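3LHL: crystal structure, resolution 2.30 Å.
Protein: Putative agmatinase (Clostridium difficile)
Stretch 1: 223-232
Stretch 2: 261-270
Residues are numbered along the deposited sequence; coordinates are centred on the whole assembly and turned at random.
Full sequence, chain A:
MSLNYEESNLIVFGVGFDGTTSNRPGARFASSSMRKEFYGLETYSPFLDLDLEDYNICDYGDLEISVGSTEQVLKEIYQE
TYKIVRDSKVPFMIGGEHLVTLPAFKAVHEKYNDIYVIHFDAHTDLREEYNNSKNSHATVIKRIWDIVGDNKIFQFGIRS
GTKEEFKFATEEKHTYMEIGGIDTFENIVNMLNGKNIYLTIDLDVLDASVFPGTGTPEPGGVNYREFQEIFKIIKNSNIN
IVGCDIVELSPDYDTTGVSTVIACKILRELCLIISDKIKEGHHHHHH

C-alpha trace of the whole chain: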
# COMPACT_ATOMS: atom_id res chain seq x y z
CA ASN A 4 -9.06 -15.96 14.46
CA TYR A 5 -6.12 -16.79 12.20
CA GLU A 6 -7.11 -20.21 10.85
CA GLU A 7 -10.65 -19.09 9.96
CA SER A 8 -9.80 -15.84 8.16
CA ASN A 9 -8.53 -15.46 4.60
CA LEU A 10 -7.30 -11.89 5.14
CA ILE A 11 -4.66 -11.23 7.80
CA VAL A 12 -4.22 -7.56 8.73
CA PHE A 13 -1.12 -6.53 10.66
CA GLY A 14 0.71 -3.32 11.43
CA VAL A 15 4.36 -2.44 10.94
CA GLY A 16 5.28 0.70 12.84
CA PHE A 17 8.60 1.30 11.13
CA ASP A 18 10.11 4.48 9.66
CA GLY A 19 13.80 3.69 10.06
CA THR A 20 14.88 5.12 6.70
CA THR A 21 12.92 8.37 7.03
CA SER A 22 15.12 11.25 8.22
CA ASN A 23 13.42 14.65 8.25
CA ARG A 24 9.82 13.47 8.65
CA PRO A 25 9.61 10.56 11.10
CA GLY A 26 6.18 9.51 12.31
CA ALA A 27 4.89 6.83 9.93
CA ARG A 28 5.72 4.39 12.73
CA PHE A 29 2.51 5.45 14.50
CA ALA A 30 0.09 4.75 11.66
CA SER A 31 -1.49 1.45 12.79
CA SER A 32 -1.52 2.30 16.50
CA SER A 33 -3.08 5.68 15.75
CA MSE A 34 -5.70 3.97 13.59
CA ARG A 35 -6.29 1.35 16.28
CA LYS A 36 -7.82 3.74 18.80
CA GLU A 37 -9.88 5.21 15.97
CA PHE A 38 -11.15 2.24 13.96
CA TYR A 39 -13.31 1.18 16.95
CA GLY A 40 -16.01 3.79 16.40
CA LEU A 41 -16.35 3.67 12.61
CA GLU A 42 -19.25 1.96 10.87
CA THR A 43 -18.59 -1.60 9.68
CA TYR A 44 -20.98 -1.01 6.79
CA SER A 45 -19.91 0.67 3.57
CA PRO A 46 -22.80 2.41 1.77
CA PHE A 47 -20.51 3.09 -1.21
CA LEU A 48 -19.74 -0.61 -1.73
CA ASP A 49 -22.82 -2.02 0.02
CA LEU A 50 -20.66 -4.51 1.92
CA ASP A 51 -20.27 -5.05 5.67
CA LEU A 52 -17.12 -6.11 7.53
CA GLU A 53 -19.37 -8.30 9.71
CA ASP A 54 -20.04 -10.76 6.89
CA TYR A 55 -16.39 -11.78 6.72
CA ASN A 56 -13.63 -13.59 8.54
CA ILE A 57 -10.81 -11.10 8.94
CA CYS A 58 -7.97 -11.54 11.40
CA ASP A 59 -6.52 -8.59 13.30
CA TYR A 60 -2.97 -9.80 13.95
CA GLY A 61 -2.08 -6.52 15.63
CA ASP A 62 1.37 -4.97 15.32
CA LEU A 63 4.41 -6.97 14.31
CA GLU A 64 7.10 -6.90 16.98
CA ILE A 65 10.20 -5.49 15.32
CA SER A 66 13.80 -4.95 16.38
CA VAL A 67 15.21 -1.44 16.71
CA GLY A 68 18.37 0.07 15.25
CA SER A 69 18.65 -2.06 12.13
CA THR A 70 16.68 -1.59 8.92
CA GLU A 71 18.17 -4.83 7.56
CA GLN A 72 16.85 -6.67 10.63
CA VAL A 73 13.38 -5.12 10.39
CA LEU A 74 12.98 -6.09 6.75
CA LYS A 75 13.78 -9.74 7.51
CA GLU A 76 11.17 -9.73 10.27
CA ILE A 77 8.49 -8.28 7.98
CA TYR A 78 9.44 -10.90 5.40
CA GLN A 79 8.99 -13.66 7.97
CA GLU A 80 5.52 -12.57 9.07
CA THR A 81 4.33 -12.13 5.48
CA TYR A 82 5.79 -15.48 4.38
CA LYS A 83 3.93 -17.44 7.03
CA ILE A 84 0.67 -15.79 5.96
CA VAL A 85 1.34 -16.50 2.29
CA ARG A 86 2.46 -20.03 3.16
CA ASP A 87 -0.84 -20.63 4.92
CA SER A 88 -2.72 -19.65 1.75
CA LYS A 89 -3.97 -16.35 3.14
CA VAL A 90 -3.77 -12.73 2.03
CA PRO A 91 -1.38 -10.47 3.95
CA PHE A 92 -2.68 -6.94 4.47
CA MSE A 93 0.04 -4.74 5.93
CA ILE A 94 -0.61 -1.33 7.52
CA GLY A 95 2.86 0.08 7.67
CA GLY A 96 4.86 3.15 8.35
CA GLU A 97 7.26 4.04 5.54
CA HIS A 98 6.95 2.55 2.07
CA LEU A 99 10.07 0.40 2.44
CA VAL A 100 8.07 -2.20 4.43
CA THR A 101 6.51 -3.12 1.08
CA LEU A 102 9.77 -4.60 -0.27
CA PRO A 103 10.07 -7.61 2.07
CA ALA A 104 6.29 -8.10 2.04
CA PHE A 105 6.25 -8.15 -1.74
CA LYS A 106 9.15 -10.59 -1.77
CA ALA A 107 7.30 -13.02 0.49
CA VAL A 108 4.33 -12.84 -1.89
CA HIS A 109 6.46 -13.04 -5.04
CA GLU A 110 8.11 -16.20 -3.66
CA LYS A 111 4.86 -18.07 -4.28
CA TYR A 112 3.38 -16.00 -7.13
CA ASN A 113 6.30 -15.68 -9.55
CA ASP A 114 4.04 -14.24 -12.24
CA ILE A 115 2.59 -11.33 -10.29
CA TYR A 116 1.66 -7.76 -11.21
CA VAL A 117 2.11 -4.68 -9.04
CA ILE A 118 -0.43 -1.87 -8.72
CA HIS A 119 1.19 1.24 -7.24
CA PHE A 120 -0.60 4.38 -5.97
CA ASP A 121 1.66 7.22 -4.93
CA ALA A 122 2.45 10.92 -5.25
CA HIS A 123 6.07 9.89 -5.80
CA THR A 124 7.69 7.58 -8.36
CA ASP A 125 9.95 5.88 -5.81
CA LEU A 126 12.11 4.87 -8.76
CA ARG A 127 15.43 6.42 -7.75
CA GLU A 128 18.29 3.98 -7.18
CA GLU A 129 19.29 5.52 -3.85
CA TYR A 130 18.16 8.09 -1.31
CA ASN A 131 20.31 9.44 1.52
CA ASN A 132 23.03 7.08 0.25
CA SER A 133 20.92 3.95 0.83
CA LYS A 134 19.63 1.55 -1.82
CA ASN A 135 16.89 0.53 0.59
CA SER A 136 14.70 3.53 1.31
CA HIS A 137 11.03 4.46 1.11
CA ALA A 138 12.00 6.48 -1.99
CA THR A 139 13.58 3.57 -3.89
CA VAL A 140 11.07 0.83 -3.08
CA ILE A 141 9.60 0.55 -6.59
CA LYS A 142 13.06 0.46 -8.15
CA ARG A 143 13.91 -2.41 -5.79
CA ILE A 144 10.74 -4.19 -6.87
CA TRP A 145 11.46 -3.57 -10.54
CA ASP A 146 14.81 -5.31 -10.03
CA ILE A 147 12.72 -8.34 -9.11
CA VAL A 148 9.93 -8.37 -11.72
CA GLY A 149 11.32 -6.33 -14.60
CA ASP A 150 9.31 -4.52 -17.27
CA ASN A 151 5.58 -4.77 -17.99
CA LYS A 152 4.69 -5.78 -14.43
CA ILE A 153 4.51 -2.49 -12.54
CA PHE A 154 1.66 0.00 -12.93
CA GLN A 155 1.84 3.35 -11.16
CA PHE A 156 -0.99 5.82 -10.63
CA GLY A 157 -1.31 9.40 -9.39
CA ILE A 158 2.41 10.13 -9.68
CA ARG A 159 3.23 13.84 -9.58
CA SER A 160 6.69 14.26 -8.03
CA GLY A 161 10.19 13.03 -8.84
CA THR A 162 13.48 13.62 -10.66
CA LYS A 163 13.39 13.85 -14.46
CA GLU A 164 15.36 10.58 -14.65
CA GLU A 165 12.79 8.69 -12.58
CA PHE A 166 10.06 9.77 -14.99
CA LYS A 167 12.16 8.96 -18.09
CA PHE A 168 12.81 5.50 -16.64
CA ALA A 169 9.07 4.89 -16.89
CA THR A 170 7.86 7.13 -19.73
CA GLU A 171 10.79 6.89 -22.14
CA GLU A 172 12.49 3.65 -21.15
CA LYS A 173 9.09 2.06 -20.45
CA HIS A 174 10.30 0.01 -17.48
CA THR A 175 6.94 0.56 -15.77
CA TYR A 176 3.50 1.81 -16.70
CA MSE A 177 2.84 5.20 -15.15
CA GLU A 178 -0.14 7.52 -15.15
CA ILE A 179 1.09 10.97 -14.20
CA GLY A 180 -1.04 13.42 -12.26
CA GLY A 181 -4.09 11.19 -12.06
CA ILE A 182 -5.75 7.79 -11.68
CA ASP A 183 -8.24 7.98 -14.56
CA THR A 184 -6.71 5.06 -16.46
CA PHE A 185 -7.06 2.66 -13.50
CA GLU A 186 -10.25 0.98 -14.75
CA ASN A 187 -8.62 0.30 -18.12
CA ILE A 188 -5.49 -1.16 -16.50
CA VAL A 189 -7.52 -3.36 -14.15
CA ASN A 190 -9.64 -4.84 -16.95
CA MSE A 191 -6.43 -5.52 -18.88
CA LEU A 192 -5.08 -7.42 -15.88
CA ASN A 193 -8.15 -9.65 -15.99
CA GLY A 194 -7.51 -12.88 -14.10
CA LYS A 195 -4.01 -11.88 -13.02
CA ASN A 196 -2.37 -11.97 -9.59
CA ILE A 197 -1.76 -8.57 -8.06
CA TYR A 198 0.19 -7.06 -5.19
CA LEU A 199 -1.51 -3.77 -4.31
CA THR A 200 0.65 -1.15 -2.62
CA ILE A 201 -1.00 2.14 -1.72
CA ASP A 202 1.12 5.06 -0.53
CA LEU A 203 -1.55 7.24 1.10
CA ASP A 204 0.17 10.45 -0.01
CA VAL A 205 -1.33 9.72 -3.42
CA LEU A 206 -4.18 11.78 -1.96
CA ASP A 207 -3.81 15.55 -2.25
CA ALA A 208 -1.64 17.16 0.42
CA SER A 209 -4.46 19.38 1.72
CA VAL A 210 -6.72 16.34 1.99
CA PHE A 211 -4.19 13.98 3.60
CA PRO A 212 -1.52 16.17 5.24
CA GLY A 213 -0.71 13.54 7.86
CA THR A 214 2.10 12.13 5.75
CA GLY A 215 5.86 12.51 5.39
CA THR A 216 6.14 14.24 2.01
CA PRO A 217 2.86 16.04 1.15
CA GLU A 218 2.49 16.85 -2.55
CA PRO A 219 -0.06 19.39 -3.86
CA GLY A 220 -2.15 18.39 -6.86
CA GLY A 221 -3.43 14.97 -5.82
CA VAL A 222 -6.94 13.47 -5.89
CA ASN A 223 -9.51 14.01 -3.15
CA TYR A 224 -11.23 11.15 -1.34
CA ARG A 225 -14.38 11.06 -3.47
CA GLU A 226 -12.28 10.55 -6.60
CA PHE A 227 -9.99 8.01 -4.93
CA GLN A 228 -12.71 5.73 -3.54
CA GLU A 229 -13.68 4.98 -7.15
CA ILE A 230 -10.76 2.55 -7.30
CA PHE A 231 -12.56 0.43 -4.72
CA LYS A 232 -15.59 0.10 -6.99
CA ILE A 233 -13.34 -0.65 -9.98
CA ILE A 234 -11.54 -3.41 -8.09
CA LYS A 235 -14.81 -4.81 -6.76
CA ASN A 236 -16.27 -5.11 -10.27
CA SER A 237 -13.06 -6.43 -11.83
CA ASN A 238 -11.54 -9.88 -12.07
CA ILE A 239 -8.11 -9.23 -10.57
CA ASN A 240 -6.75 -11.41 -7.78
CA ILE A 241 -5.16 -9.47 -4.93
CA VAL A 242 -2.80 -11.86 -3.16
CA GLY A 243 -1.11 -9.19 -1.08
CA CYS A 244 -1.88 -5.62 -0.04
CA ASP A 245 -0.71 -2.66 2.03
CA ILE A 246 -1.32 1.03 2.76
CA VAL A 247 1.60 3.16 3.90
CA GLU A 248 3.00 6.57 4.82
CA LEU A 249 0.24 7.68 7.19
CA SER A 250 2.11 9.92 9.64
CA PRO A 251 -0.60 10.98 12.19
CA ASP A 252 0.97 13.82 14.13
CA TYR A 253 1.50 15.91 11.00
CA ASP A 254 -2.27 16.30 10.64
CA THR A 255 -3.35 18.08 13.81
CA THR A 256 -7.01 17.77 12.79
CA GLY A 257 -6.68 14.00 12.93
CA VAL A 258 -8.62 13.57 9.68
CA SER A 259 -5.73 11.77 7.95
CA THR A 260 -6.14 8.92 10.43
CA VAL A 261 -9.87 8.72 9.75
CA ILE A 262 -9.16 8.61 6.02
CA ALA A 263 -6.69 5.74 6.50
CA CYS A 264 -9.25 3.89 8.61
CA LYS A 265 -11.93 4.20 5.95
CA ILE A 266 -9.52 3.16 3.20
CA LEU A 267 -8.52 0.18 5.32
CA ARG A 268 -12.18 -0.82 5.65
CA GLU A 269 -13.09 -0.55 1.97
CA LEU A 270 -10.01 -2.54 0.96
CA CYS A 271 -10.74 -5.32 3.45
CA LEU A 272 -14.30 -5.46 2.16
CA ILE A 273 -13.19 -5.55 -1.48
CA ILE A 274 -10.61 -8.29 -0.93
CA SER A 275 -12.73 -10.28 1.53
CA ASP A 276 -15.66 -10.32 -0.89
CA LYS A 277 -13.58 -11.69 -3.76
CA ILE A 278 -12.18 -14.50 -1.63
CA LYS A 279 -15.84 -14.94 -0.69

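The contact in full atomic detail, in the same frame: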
# COMPACT_ATOMS: atom_id res chain seq x y z
N ASN A 223 -8.83 13.92 -4.43
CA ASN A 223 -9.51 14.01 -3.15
C ASN A 223 -10.03 12.61 -2.83
O ASN A 223 -9.80 11.68 -3.60
CB ASN A 223 -10.67 15.01 -3.19
CG ASN A 223 -11.65 14.73 -4.32
OD1 ASN A 223 -11.97 13.57 -4.60
ND2 ASN A 223 -12.14 15.79 -4.94
N TYR A 224 -10.73 12.46 -1.71
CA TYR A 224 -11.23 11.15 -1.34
C TYR A 224 -12.35 10.61 -2.22
O TYR A 224 -12.41 9.41 -2.49
CB TYR A 224 -11.70 11.13 0.12
CG TYR A 224 -12.04 9.72 0.57
CD1 TYR A 224 -11.03 8.86 1.01
CD2 TYR A 224 -13.33 9.21 0.44
CE1 TYR A 224 -11.30 7.53 1.31
CE2 TYR A 224 -13.61 7.88 0.73
CZ TYR A 224 -12.59 7.05 1.17
OH TYR A 224 -12.84 5.72 1.44
N ARG A 225 -13.25 11.49 -2.65
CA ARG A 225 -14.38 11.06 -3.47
C ARG A 225 -13.88 10.45 -4.78
O ARG A 225 -14.43 9.45 -5.26
CB ARG A 225 -15.30 12.24 -3.77
CG ARG A 225 -16.78 11.87 -3.75
CD ARG A 225 -17.64 12.94 -4.39
NE ARG A 225 -17.28 14.27 -3.90
CZ ARG A 225 -17.79 15.40 -4.36
NH1 ARG A 225 -18.70 15.37 -5.32
NH2 ARG A 225 -17.39 16.56 -3.86
N GLU A 226 -12.85 11.05 -5.36
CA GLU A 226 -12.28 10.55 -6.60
C GLU A 226 -11.54 9.24 -6.33
O GLU A 226 -11.68 8.27 -7.08
CB GLU A 226 -11.30 11.57 -7.18
CG GLU A 226 -11.93 12.91 -7.55
CD GLU A 226 -10.90 13.99 -7.84
OE1 GLU A 226 -10.11 14.32 -6.94
OE2 GLU A 226 -10.90 14.51 -8.97
N PHE A 227 -10.76 9.20 -5.26
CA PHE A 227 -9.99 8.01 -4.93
C PHE A 227 -10.82 6.76 -4.65
O PHE A 227 -10.49 5.68 -5.14
CB PHE A 227 -9.09 8.27 -3.71
CG PHE A 227 -8.14 7.14 -3.43
CD1 PHE A 227 -7.01 6.95 -4.23
CD2 PHE A 227 -8.39 6.23 -2.41
CE1 PHE A 227 -6.14 5.88 -4.00
CE2 PHE A 227 -7.53 5.16 -2.17
CZ PHE A 227 -6.40 4.98 -2.98
N GLN A 228 -11.90 6.90 -3.88
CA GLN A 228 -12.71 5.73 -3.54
C GLN A 228 -13.23 4.97 -4.76
O GLN A 228 -13.60 3.81 -4.66
CB GLN A 228 -13.87 6.14 -2.63
CG GLN A 228 -15.10 6.67 -3.32
CD GLN A 228 -16.17 7.11 -2.33
OE1 GLN A 228 -16.32 6.52 -1.27
NE2 GLN A 228 -16.92 8.14 -2.69
N GLU A 229 -13.23 5.63 -5.92
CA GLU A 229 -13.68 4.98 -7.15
C GLU A 229 -12.85 3.74 -7.47
O GLU A 229 -13.34 2.81 -8.11
CB GLU A 229 -13.60 5.96 -8.32
CG GLU A 229 -14.70 7.01 -8.34
CD GLU A 229 -16.08 6.40 -8.34
OE1 GLU A 229 -16.32 5.46 -9.14
OE2 GLU A 229 -16.94 6.85 -7.56
N ILE A 230 -11.60 3.71 -7.02
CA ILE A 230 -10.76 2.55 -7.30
C ILE A 230 -11.30 1.33 -6.57
O ILE A 230 -11.09 0.20 -7.00
CB ILE A 230 -9.28 2.77 -6.89
CG1 ILE A 230 -9.14 2.76 -5.36
CG2 ILE A 230 -8.77 4.07 -7.46
CD1 ILE A 230 -7.71 2.51 -4.90
N PHE A 231 -12.01 1.55 -5.46
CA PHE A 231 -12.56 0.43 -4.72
C PHE A 231 -13.68 -0.22 -5.52
O PHE A 231 -13.80 -1.45 -5.55
CB PHE A 231 -13.08 0.90 -3.36
CG PHE A 231 -12.02 1.52 -2.50
CD1 PHE A 231 -10.74 0.96 -2.44
CD2 PHE A 231 -12.29 2.65 -1.74
CE1 PHE A 231 -9.75 1.53 -1.64
CE2 PHE A 231 -11.32 3.23 -0.94
CZ PHE A 231 -10.04 2.66 -0.89
N LYS A 232 -14.49 0.60 -6.18
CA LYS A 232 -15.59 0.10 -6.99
C LYS A 232 -15.02 -0.65 -8.20
O LYS A 232 -15.50 -1.73 -8.56
CB LYS A 232 -16.47 1.26 -7.45
CG LYS A 232 -17.82 0.83 -8.01
CD LYS A 232 -18.63 2.03 -8.47
CE LYS A 232 -18.81 2.02 -9.99
NZ LYS A 232 -17.52 2.05 -10.73
N VAL A 261 -8.52 9.16 10.07
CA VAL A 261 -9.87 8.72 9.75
C VAL A 261 -9.89 8.24 8.31
O VAL A 261 -10.51 7.23 7.99
CB VAL A 261 -10.87 9.88 9.94
CG1 VAL A 261 -12.27 9.42 9.59
CG2 VAL A 261 -10.82 10.38 11.37
N ILE A 262 -9.22 8.97 7.43
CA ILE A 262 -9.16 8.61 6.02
C ILE A 262 -8.50 7.24 5.86
O ILE A 262 -8.98 6.40 5.09
CB ILE A 262 -8.36 9.66 5.22
CG1 ILE A 262 -9.08 11.01 5.28
CG2 ILE A 262 -8.17 9.18 3.79
CD1 ILE A 262 -8.38 12.14 4.53
N ALA A 263 -7.41 7.02 6.58
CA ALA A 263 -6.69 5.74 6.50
C ALA A 263 -7.59 4.61 6.99
O ALA A 263 -7.59 3.51 6.44
CB ALA A 263 -5.41 5.81 7.34
N CYS A 264 -8.36 4.89 8.04
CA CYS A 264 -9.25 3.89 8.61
C CYS A 264 -10.32 3.49 7.61
O CYS A 264 -10.61 2.31 7.44
CB CYS A 264 -9.90 4.42 9.88
SG CYS A 264 -8.77 4.50 11.30
N LYS A 265 -10.89 4.48 6.93
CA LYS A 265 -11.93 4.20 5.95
C LYS A 265 -11.35 3.45 4.76
O LYS A 265 -11.97 2.52 4.24
CB LYS A 265 -12.59 5.50 5.48
CG LYS A 265 -13.83 5.30 4.62
CD LYS A 265 -14.50 6.64 4.32
CE LYS A 265 -15.86 6.45 3.66
NZ LYS A 265 -16.61 7.73 3.59
N ILE A 266 -10.16 3.84 4.32
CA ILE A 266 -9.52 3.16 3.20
C ILE A 266 -9.24 1.72 3.60
O ILE A 266 -9.45 0.79 2.82
CB ILE A 266 -8.22 3.89 2.79
CG1 ILE A 266 -8.57 5.22 2.11
CG2 ILE A 266 -7.40 3.01 1.84
CD1 ILE A 266 -7.37 6.03 1.66
N LEU A 267 -8.80 1.52 4.83
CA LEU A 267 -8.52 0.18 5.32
C LEU A 267 -9.80 -0.66 5.23
O LEU A 267 -9.78 -1.80 4.75
CB LEU A 267 -8.03 0.24 6.77
CG LEU A 267 -7.93 -1.09 7.52
CD1 LEU A 267 -6.97 -2.03 6.80
CD2 LEU A 267 -7.48 -0.84 8.94
N ARG A 268 -10.91 -0.10 5.69
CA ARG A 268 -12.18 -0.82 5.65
C ARG A 268 -12.61 -1.23 4.25
O ARG A 268 -12.88 -2.41 4.00
CB ARG A 268 -13.30 0.01 6.28
CG ARG A 268 -14.62 -0.76 6.36
CD ARG A 268 -15.75 0.14 6.80
NE ARG A 268 -16.09 1.12 5.77
CZ ARG A 268 -16.85 2.19 5.97
NH1 ARG A 268 -17.35 2.43 7.17
NH2 ARG A 268 -17.11 3.01 4.96
N GLU A 269 -12.66 -0.26 3.34
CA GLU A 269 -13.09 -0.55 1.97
C GLU A 269 -12.22 -1.62 1.31
O GLU A 269 -12.73 -2.50 0.61
CB GLU A 269 -13.07 0.73 1.12
CG GLU A 269 -13.75 1.93 1.77
CD GLU A 269 -15.22 1.70 2.10
OE1 GLU A 269 -16.10 2.22 1.38
OE2 GLU A 269 -15.51 0.98 3.09
N LEU A 270 -10.91 -1.56 1.54
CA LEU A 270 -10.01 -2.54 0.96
C LEU A 270 -10.25 -3.93 1.53
O LEU A 270 -10.23 -4.91 0.79
CB LEU A 270 -8.55 -2.13 1.18
CG LEU A 270 -8.07 -0.99 0.27
CD1 LEU A 270 -6.66 -0.59 0.64
CD2 LEU A 270 -8.14 -1.43 -1.18
O HOH W 1 -15.23 4.75 0.36

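Residues 261-270 form a continuous piece of helix, with regular backbone bonds such as Lys265 N to Val261 O (3.0 Å). The other stretch is helical from Tyr224, but its backbone bonding is less uniform. Gln228 N reaches Tyr224 O at 2.9 Å, an i to i-4 bond, whereas Phe231 N bonds Gln228 O at 2.9 Å, an i to i-3 bond. Asn223 caps the start of this stretch. Its OD1 accepts from Glu226 N at 2.8 Å, and Glu226 OE1 accepts from Asn223 N at 2.8 Å.

The two stretches run in the same general direction. Tyr224 CA lies 8.1 Å from Ile262 CA, and Phe231 CA lies 6.8 Å from Glu269 CA. No direct hydrogen bond joins them, so side-chain packing and one water make the contact.

Tyr224 is a knob in a hole formed by Ile262, Lys265, Ile266 and Glu269. Its t rotamer carries the ring across the gap. Tyr224 CE1 meets Ile266 CG1 at 3.7 Å, at the ring edge. Tyr224 OH lies 3.4 Å from Lys265 CG, a contact with the aliphatic part of the lysine.

Ile266 also serves both phenylalanines. Its CD1 is 3.9 Å from Phe227 CE2, and its CG2 is 3.8 Å from Phe231 CZ. Glu269 CB sits over one face of the Phe231 ring, 3.7 Å from the centroid, in a CH-pi contact. Leu270 CD2 packs 3.4 Å from Phe231 CE1.

The polar link is water 1. It accepts from Tyr224 OH (2.8 Å) and donates to Gln228 OE1 (2.6 Å) and Glu269 OE1 (2.9 Å). The other carboxylate oxygen, Glu269 OE2, takes a salt bridge from Arg268 NE at 2.7 Å. Glu269 thus offers its CB to the aromatic ring and its carboxylate to polar partners.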